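Local coordinates for protein GTP cyclohydrolase 1 type 2 homolog (Thermus thermophilus, PDB 2YYB) that is of unknown function but belongs to the GTP cyclohydrolase I type 2/NIF3 family and probably binds divalent metal ions, at residues T187-H192 / A208-T213; G175-V180 / F199-N204. One frame throughout, in Å; residues are numbered along the deposited sequence.

In the fold
Both contacts grow out of the same four-stranded mixed sheet and interleave along the chain, with centres about 15 Å apart. Contact 1 lies about 11 Å from the centre of the chain, where strands 184-187 and 204-207 run out; contact 2 is farther out, at about 22 Å, and ties the C-terminal end of helix 195-200 to the 3-10 turn before strand 184-187. Contact 1 is mostly buried and depends on backbone hydrogen bonds and glycines, beside a predicted metal site. Contact 2 has buried leucines and a valine, with a partly exposed arginine and an exposed proline beside them. The second subunit reaches both.

Contact 1 (T187-H192 / A208-T213); sequences TGEPKH and AGHYDT
Thr187 O accepts a nearly straight hydrogen bond from Ala208 N (2.9 Å, N-H...O 168°). One residue on, Gly209 N reaches Gly188 O at 2.9 Å, but the bond is more bent, and the two glycine CA atoms come within 4.0 Å. Thr213 then closes over Gly188. From its CB, OG1 sits between the backbone N and the carbonyl carbon (chi1 67°), where it donates to Gly209 O at 3.0 Å and passes 3.9 Å from Gly188 CA. The same hydroxyl is also hydrogen-bonded to Gly171 N. The other branch, CG2, lies beside the backbone N and rests 4.0 Å from Gly188 CA, near Thr187 O. A beta carbon on Gly188 would point into Gly209 O and this hydroxyl. Glu189 lies beside His210, its CD 4.0 Å from His210 CB, while its OE1 is hydrogen-bonded to His192 N of the second subunit. Two parallel neighbouring strands of a beta-alpha-beta unit thus run into segments pinned side by side, and the second carries His210, a predicted metal ligand together with His65, Asp101 and Glu214.

Contact 2 (G175-V180 / F199-N204); sequences GLLPKV and FERGLN
Arg201 sends CG anti to its backbone N (chi1 -173°), and a bend at chi3 (68°) turns NE off the line of the chain; the guanidinium beyond it lies against the Leu177-Pro178 peptide. Its CZ stands 3.6 Å from Pro178 CA, with Pro178 O over one face of the flat group. NH2 also lies close to Leu177 O, but the angle there is too poor for a hydrogen bond; its charge is met by Glu197, in a salt bridge. Leu203 CD2 sits at the guanidinium edge, in its plane. That same methyl packs 4.0 Å from Leu177 CG, the two leucine side chains running antiparallel, one alongside the other, and 4.3 Å from Val180 CB. An alanine in place of Arg201 would probably leave Glu197 without its salt-bridge partner and open a gap beside Pro178 and the Leu203 methyl. Between Arg201 and Leu203, Gly202 with its positive phi is the C-prime residue of a Schellman motif, bonding Gly202 N to Phe199 O and Leu203 N to Thr198 O. The contact therefore fastens the end of helix 195-200 to the 3-10 turn that precedes strand 184-187, whose Phe185 touches both Leu177 and Val180.

Contact 1 (T187-H192 / A208-T213)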
ATOM      1  N   THR A 187     -27.143  -6.828  17.296  1.00 40.17           N
ATOM      2  CA  THR A 187     -26.465  -7.262  16.087  1.00 40.60           C
ATOM      3  C   THR A 187     -26.799  -8.735  15.880  1.00 40.53           C
ATOM      4  O   THR A 187     -27.589  -9.300  16.639  1.00 42.25           O
ATOM      5  CB  THR A 187     -24.924  -7.011  16.165  1.00 40.67           C
ATOM      6  OG1 THR A 187     -24.354  -7.144  14.856  1.00 40.10           O
ATOM      7  CG2 THR A 187     -24.260  -7.981  17.110  1.00 39.55           C
ATOM      8  N   GLY A 188     -26.233  -9.365  14.861  1.00 39.76           N
ATOM      9  CA  GLY A 188     -26.567 -10.757  14.647  1.00 37.45           C
ATOM     10  C   GLY A 188     -25.589 -11.820  15.108  1.00 37.60           C
ATOM     11  O   GLY A 188     -25.954 -12.715  15.855  1.00 34.84           O
ATOM     12  N   GLU A 189     -24.337 -11.725  14.673  1.00 39.52           N
ATOM     13  CA  GLU A 189     -23.358 -12.753  14.999  1.00 41.38           C
ATOM     14  C   GLU A 189     -22.392 -12.410  16.122  1.00 41.83           C
ATOM     15  O   GLU A 189     -21.766 -11.350  16.112  1.00 42.79           O
ATOM     16  CB  GLU A 189     -22.577 -13.119  13.728  1.00 41.75           C
ATOM     17  CG  GLU A 189     -22.301 -14.610  13.587  1.00 44.70           C
ATOM     18  CD  GLU A 189     -21.901 -15.019  12.157  1.00 46.81           C
ATOM     19  OE1 GLU A 189     -21.771 -16.239  11.891  1.00 46.37           O
ATOM     20  OE2 GLU A 189     -21.724 -14.128  11.301  1.00 46.24           O
ATOM     21  N   PRO A 190     -22.262 -13.312  17.110  1.00 41.57           N
ATOM     22  CA  PRO A 190     -21.382 -13.167  18.269  1.00 42.14           C
ATOM     23  C   PRO A 190     -19.955 -13.657  17.983  1.00 42.53           C
ATOM     24  O   PRO A 190     -19.761 -14.689  17.339  1.00 44.05           O
ATOM     25  CB  PRO A 190     -22.068 -14.034  19.312  1.00 41.76           C
ATOM     26  CG  PRO A 190     -22.505 -15.190  18.501  1.00 39.05           C
ATOM     27  CD  PRO A 190     -23.124 -14.496  17.283  1.00 42.07           C
ATOM     28  N   LYS A 191     -18.964 -12.927  18.476  1.00 42.25           N
ATOM     29  CA  LYS A 191     -17.567 -13.307  18.287  1.00 41.69           C
ATOM     30  C   LYS A 191     -16.868 -13.547  19.626  1.00 39.99           C
ATOM     31  O   LYS A 191     -16.970 -12.736  20.542  1.00 40.77           O
ATOM     32  CB  LYS A 191     -16.824 -12.216  17.508  1.00 42.66           C
ATOM     33  CG  LYS A 191     -16.888 -12.373  15.995  1.00 47.69           C
ATOM     34  CD  LYS A 191     -16.307 -11.158  15.224  1.00 49.61           C
ATOM     35  CE  LYS A 191     -14.860 -10.817  15.604  1.00 50.05           C
ATOM     36  NZ  LYS A 191     -13.907 -11.976  15.518  1.00 50.94           N
ATOM     37  N   HIS A 192     -16.162 -14.663  19.741  1.00 37.72           N
ATOM     38  CA  HIS A 192     -15.448 -14.949  20.968  1.00 36.55           C
ATOM     39  C   HIS A 192     -14.519 -13.781  21.336  1.00 37.29           C
ATOM     40  O   HIS A 192     -14.457 -13.360  22.486  1.00 37.25           O
ATOM     41  CB  HIS A 192     -14.611 -16.214  20.814  1.00 35.55           C
ATOM     42  CG  HIS A 192     -13.708 -16.482  21.980  1.00 38.64           C
ATOM     43  ND1 HIS A 192     -14.159 -17.011  23.173  1.00 39.28           N
ATOM     44  CD2 HIS A 192     -12.383 -16.248  22.153  1.00 38.56           C
ATOM     45  CE1 HIS A 192     -13.151 -17.093  24.025  1.00 39.72           C
ATOM     46  NE2 HIS A 192     -12.064 -16.635  23.431  1.00 37.19           N
ATOM     47  N   ALA A 208     -28.926 -11.702  17.707  1.00 36.39           N
ATOM     48  CA  ALA A 208     -30.132 -12.343  17.188  1.00 36.44           C
ATOM     49  C   ALA A 208     -29.983 -13.177  15.907  1.00 36.68           C
ATOM     50  O   ALA A 208     -30.984 -13.531  15.272  1.00 37.07           O
ATOM     51  CB  ALA A 208     -31.217 -11.289  17.008  1.00 36.39           C
ATOM     52  N   GLY A 209     -28.744 -13.494  15.538  1.00 36.40           N
ATOM     53  CA  GLY A 209     -28.500 -14.298  14.351  1.00 36.61           C
ATOM     54  C   GLY A 209     -28.111 -13.478  13.139  1.00 38.02           C
ATOM     55  O   GLY A 209     -28.690 -12.425  12.902  1.00 38.87           O
ATOM     56  N   HIS A 210     -27.125 -13.939  12.375  1.00 38.32           N
ATOM     57  CA  HIS A 210     -26.710 -13.206  11.186  1.00 40.28           C
ATOM     58  C   HIS A 210     -27.820 -13.333  10.135  1.00 39.75           C
ATOM     59  O   HIS A 210     -28.201 -12.355   9.491  1.00 39.83           O
ATOM     60  CB  HIS A 210     -25.392 -13.770  10.646  1.00 42.31           C
ATOM     61  CG  HIS A 210     -24.675 -12.851   9.706  1.00 43.81           C
ATOM     62  ND1 HIS A 210     -25.292 -12.252   8.628  1.00 45.86           N
ATOM     63  CD2 HIS A 210     -23.378 -12.462   9.660  1.00 45.25           C
ATOM     64  CE1 HIS A 210     -24.404 -11.537   7.958  1.00 47.30           C
ATOM     65  NE2 HIS A 210     -23.235 -11.647   8.564  1.00 46.67           N
ATOM     66  N   TYR A 211     -28.346 -14.542   9.976  1.00 39.45           N
ATOM     67  CA  TYR A 211     -29.425 -14.769   9.017  1.00 40.47           C
ATOM     68  C   TYR A 211     -30.711 -14.075   9.446  1.00 40.18           C
ATOM     69  O   TYR A 211     -31.293 -13.301   8.692  1.00 40.70           O
ATOM     70  CB  TYR A 211     -29.718 -16.258   8.879  1.00 38.35           C
ATOM     71  CG  TYR A 211     -30.814 -16.592   7.890  1.00 38.60           C
ATOM     72  CD1 TYR A 211     -30.554 -16.643   6.520  1.00 40.21           C
ATOM     73  CD2 TYR A 211     -32.102 -16.905   8.322  1.00 38.84           C
ATOM     74  CE1 TYR A 211     -31.539 -17.003   5.608  1.00 37.42           C
ATOM     75  CE2 TYR A 211     -33.101 -17.267   7.413  1.00 38.29           C
ATOM     76  CZ  TYR A 211     -32.809 -17.312   6.057  1.00 38.84           C
ATOM     77  OH  TYR A 211     -33.792 -17.635   5.145  1.00 39.66           O
ATOM     78  N   ASP A 212     -31.145 -14.362  10.665  1.00 40.50           N
ATOM     79  CA  ASP A 212     -32.382 -13.805  11.178  1.00 41.64           C
ATOM     80  C   ASP A 212     -32.473 -12.295  11.261  1.00 43.23           C
ATOM     81  O   ASP A 212     -33.582 -11.762  11.348  1.00 44.29           O
ATOM     82  CB  ASP A 212     -32.721 -14.406  12.540  1.00 41.18           C
ATOM     83  CG  ASP A 212     -33.067 -15.869  12.443  1.00 41.67           C
ATOM     84  OD1 ASP A 212     -33.737 -16.236  11.458  1.00 42.35           O
ATOM     85  OD2 ASP A 212     -32.678 -16.646  13.342  1.00 42.16           O
ATOM     86  N   THR A 213     -31.341 -11.596  11.228  1.00 42.59           N
ATOM     87  CA  THR A 213     -31.402 -10.139  11.298  1.00 41.05           C
ATOM     88  C   THR A 213     -31.268  -9.501   9.913  1.00 41.88           C
ATOM     89  O   THR A 213     -31.741  -8.380   9.710  1.00 42.47           O
ATOM     90  CB  THR A 213     -30.314  -9.522  12.276  1.00 39.47           C
ATOM     91  OG1 THR A 213     -28.996  -9.723  11.750  1.00 36.81           O
ATOM     92  CG2 THR A 213     -30.411 -10.150  13.676  1.00 36.48           C
TER

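Contact 2 (G175-V180 / F199-N204)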
ATOM      1  N   GLY A 175     -17.342  -5.885  15.223  1.00 43.38           N
ATOM      2  CA  GLY A 175     -16.204  -5.039  14.931  1.00 43.01           C
ATOM      3  C   GLY A 175     -16.445  -3.619  15.411  1.00 44.33           C
ATOM      4  O   GLY A 175     -15.492  -2.911  15.760  1.00 44.49           O
ATOM      5  N   LEU A 176     -17.718  -3.210  15.442  1.00 44.01           N
ATOM      6  CA  LEU A 176     -18.119  -1.867  15.883  1.00 45.00           C
ATOM      7  C   LEU A 176     -18.273  -1.699  17.404  1.00 45.81           C
ATOM      8  O   LEU A 176     -18.580  -0.605  17.873  1.00 45.01           O
ATOM      9  CB  LEU A 176     -19.440  -1.462  15.223  1.00 43.68           C
ATOM     10  CG  LEU A 176     -19.451  -1.021  13.753  1.00 44.16           C
ATOM     11  CD1 LEU A 176     -20.891  -1.079  13.203  1.00 40.91           C
ATOM     12  CD2 LEU A 176     -18.872   0.388  13.638  1.00 42.27           C
ATOM     13  N   LEU A 177     -18.063  -2.772  18.164  1.00 46.70           N
ATOM     14  CA  LEU A 177     -18.197  -2.733  19.619  1.00 48.09           C
ATOM     15  C   LEU A 177     -17.580  -1.519  20.321  1.00 49.37           C
ATOM     16  O   LEU A 177     -18.248  -0.837  21.091  1.00 48.67           O
ATOM     17  CB  LEU A 177     -17.607  -3.999  20.229  1.00 48.32           C
ATOM     18  CG  LEU A 177     -18.458  -4.640  21.323  1.00 48.23           C
ATOM     19  CD1 LEU A 177     -19.835  -4.929  20.776  1.00 49.21           C
ATOM     20  CD2 LEU A 177     -17.814  -5.921  21.791  1.00 49.30           C
ATOM     21  N   PRO A 178     -16.298  -1.233  20.054  1.00 51.29           N
ATOM     22  CA  PRO A 178     -15.574  -0.110  20.655  1.00 51.78           C
ATOM     23  C   PRO A 178     -16.209   1.268  20.550  1.00 52.74           C
ATOM     24  O   PRO A 178     -15.928   2.142  21.371  1.00 53.59           O
ATOM     25  CB  PRO A 178     -14.220  -0.175  19.962  1.00 51.79           C
ATOM     26  CG  PRO A 178     -14.556  -0.740  18.628  1.00 52.30           C
ATOM     27  CD  PRO A 178     -15.463  -1.867  19.018  1.00 52.95           C
ATOM     28  N   LYS A 179     -17.064   1.469  19.554  1.00 53.29           N
ATOM     29  CA  LYS A 179     -17.716   2.762  19.371  1.00 53.06           C
ATOM     30  C   LYS A 179     -19.139   2.794  19.941  1.00 53.09           C
ATOM     31  O   LYS A 179     -19.731   3.859  20.099  1.00 51.98           O
ATOM     32  CB  LYS A 179     -17.728   3.119  17.883  1.00 53.85           C
ATOM     33  CG  LYS A 179     -16.335   3.312  17.279  1.00 55.58           C
ATOM     34  CD  LYS A 179     -16.409   3.644  15.792  1.00 58.95           C
ATOM     35  CE  LYS A 179     -15.112   4.277  15.272  1.00 60.94           C
ATOM     36  NZ  LYS A 179     -13.929   3.357  15.323  1.00 62.86           N
ATOM     37  N   VAL A 180     -19.675   1.623  20.267  1.00 53.06           N
ATOM     38  CA  VAL A 180     -21.021   1.534  20.817  1.00 54.14           C
ATOM     39  C   VAL A 180     -21.147   2.415  22.042  1.00 55.43           C
ATOM     40  O   VAL A 180     -20.384   2.276  22.998  1.00 55.91           O
ATOM     41  CB  VAL A 180     -21.371   0.085  21.224  1.00 53.51           C
ATOM     42  CG1 VAL A 180     -22.707   0.054  21.928  1.00 52.39           C
ATOM     43  CG2 VAL A 180     -21.419  -0.801  19.995  1.00 52.85           C
ATOM     44  N   PHE A 199     -18.276  -7.267  28.631  1.00 32.85           N
ATOM     45  CA  PHE A 199     -18.628  -7.154  30.033  1.00 33.52           C
ATOM     46  C   PHE A 199     -17.820  -6.085  30.769  1.00 34.27           C
ATOM     47  O   PHE A 199     -18.386  -5.239  31.467  1.00 34.30           O
ATOM     48  CB  PHE A 199     -18.489  -8.504  30.727  1.00 31.33           C
ATOM     49  CG  PHE A 199     -19.489  -9.518  30.250  1.00 33.10           C
ATOM     50  CD1 PHE A 199     -19.213 -10.332  29.144  1.00 32.81           C
ATOM     51  CD2 PHE A 199     -20.744  -9.612  30.852  1.00 31.78           C
ATOM     52  CE1 PHE A 199     -20.166 -11.214  28.647  1.00 30.16           C
ATOM     53  CE2 PHE A 199     -21.703 -10.497  30.355  1.00 31.21           C
ATOM     54  CZ  PHE A 199     -21.412 -11.294  29.251  1.00 29.72           C
ATOM     55  N   GLU A 200     -16.507  -6.106  30.588  1.00 34.00           N
ATOM     56  CA  GLU A 200     -15.641  -5.151  31.238  1.00 33.02           C
ATOM     57  C   GLU A 200     -16.063  -3.733  30.974  1.00 35.34           C
ATOM     58  O   GLU A 200     -15.852  -2.857  31.805  1.00 37.41           O
ATOM     59  CB  GLU A 200     -14.211  -5.357  30.786  1.00 30.35           C
ATOM     60  CG  GLU A 200     -13.621  -6.600  31.352  1.00 29.03           C
ATOM     61  CD  GLU A 200     -12.196  -6.767  30.949  1.00 31.32           C
ATOM     62  OE1 GLU A 200     -11.488  -5.740  30.876  1.00 32.83           O
ATOM     63  OE2 GLU A 200     -11.777  -7.919  30.715  1.00 29.44           O
ATOM     64  N   ARG A 201     -16.668  -3.499  29.823  1.00 37.96           N
ATOM     65  CA  ARG A 201     -17.109  -2.161  29.494  1.00 40.34           C
ATOM     66  C   ARG A 201     -18.607  -1.956  29.804  1.00 40.99           C
ATOM     67  O   ARG A 201     -19.215  -0.973  29.368  1.00 41.00           O
ATOM     68  CB  ARG A 201     -16.809  -1.867  28.021  1.00 43.41           C
ATOM     69  CG  ARG A 201     -17.084  -0.424  27.651  1.00 51.52           C
ATOM     70  CD  ARG A 201     -16.264   0.021  26.471  1.00 55.09           C
ATOM     71  NE  ARG A 201     -16.671  -0.664  25.262  1.00 59.71           N
ATOM     72  CZ  ARG A 201     -15.881  -0.820  24.209  1.00 64.24           C
ATOM     73  NH1 ARG A 201     -14.630  -0.337  24.221  1.00 64.96           N
ATOM     74  NH2 ARG A 201     -16.341  -1.467  23.146  1.00 65.64           N
ATOM     75  N   GLY A 202     -19.185  -2.882  30.569  1.00 39.87           N
ATOM     76  CA  GLY A 202     -20.588  -2.801  30.936  1.00 39.45           C
ATOM     77  C   GLY A 202     -21.546  -2.561  29.785  1.00 41.08           C
ATOM     78  O   GLY A 202     -22.442  -1.721  29.871  1.00 43.12           O
ATOM     79  N   LEU A 203     -21.363  -3.305  28.703  1.00 40.01           N
ATOM     80  CA  LEU A 203     -22.210  -3.185  27.529  1.00 37.56           C
ATOM     81  C   LEU A 203     -23.294  -4.254  27.554  1.00 36.87           C
ATOM     82  O   LEU A 203     -23.097  -5.356  28.057  1.00 35.78           O
ATOM     83  CB  LEU A 203     -21.369  -3.370  26.269  1.00 38.28           C
ATOM     84  CG  LEU A 203     -21.127  -2.211  25.306  1.00 39.15           C
ATOM     85  CD1 LEU A 203     -20.730  -0.963  26.049  1.00 38.61           C
ATOM     86  CD2 LEU A 203     -20.032  -2.610  24.337  1.00 39.25           C
ATOM     87  N   ASN A 204     -24.455  -3.906  27.030  1.00 36.42           N
ATOM     88  CA  ASN A 204     -25.551  -4.850  26.927  1.00 36.86           C
ATOM     89  C   ASN A 204     -25.515  -5.179  25.451  1.00 36.90           C
ATOM     90  O   ASN A 204     -25.487  -4.260  24.615  1.00 35.54           O
ATOM     91  CB  ASN A 204     -26.888  -4.185  27.253  1.00 39.33           C
ATOM     92  CG  ASN A 204     -27.218  -4.205  28.733  1.00 40.57           C
ATOM     93  OD1 ASN A 204     -27.954  -3.332  29.213  1.00 42.66           O
ATOM     94  ND2 ASN A 204     -26.702  -5.203  29.462  1.00 38.20           N
TER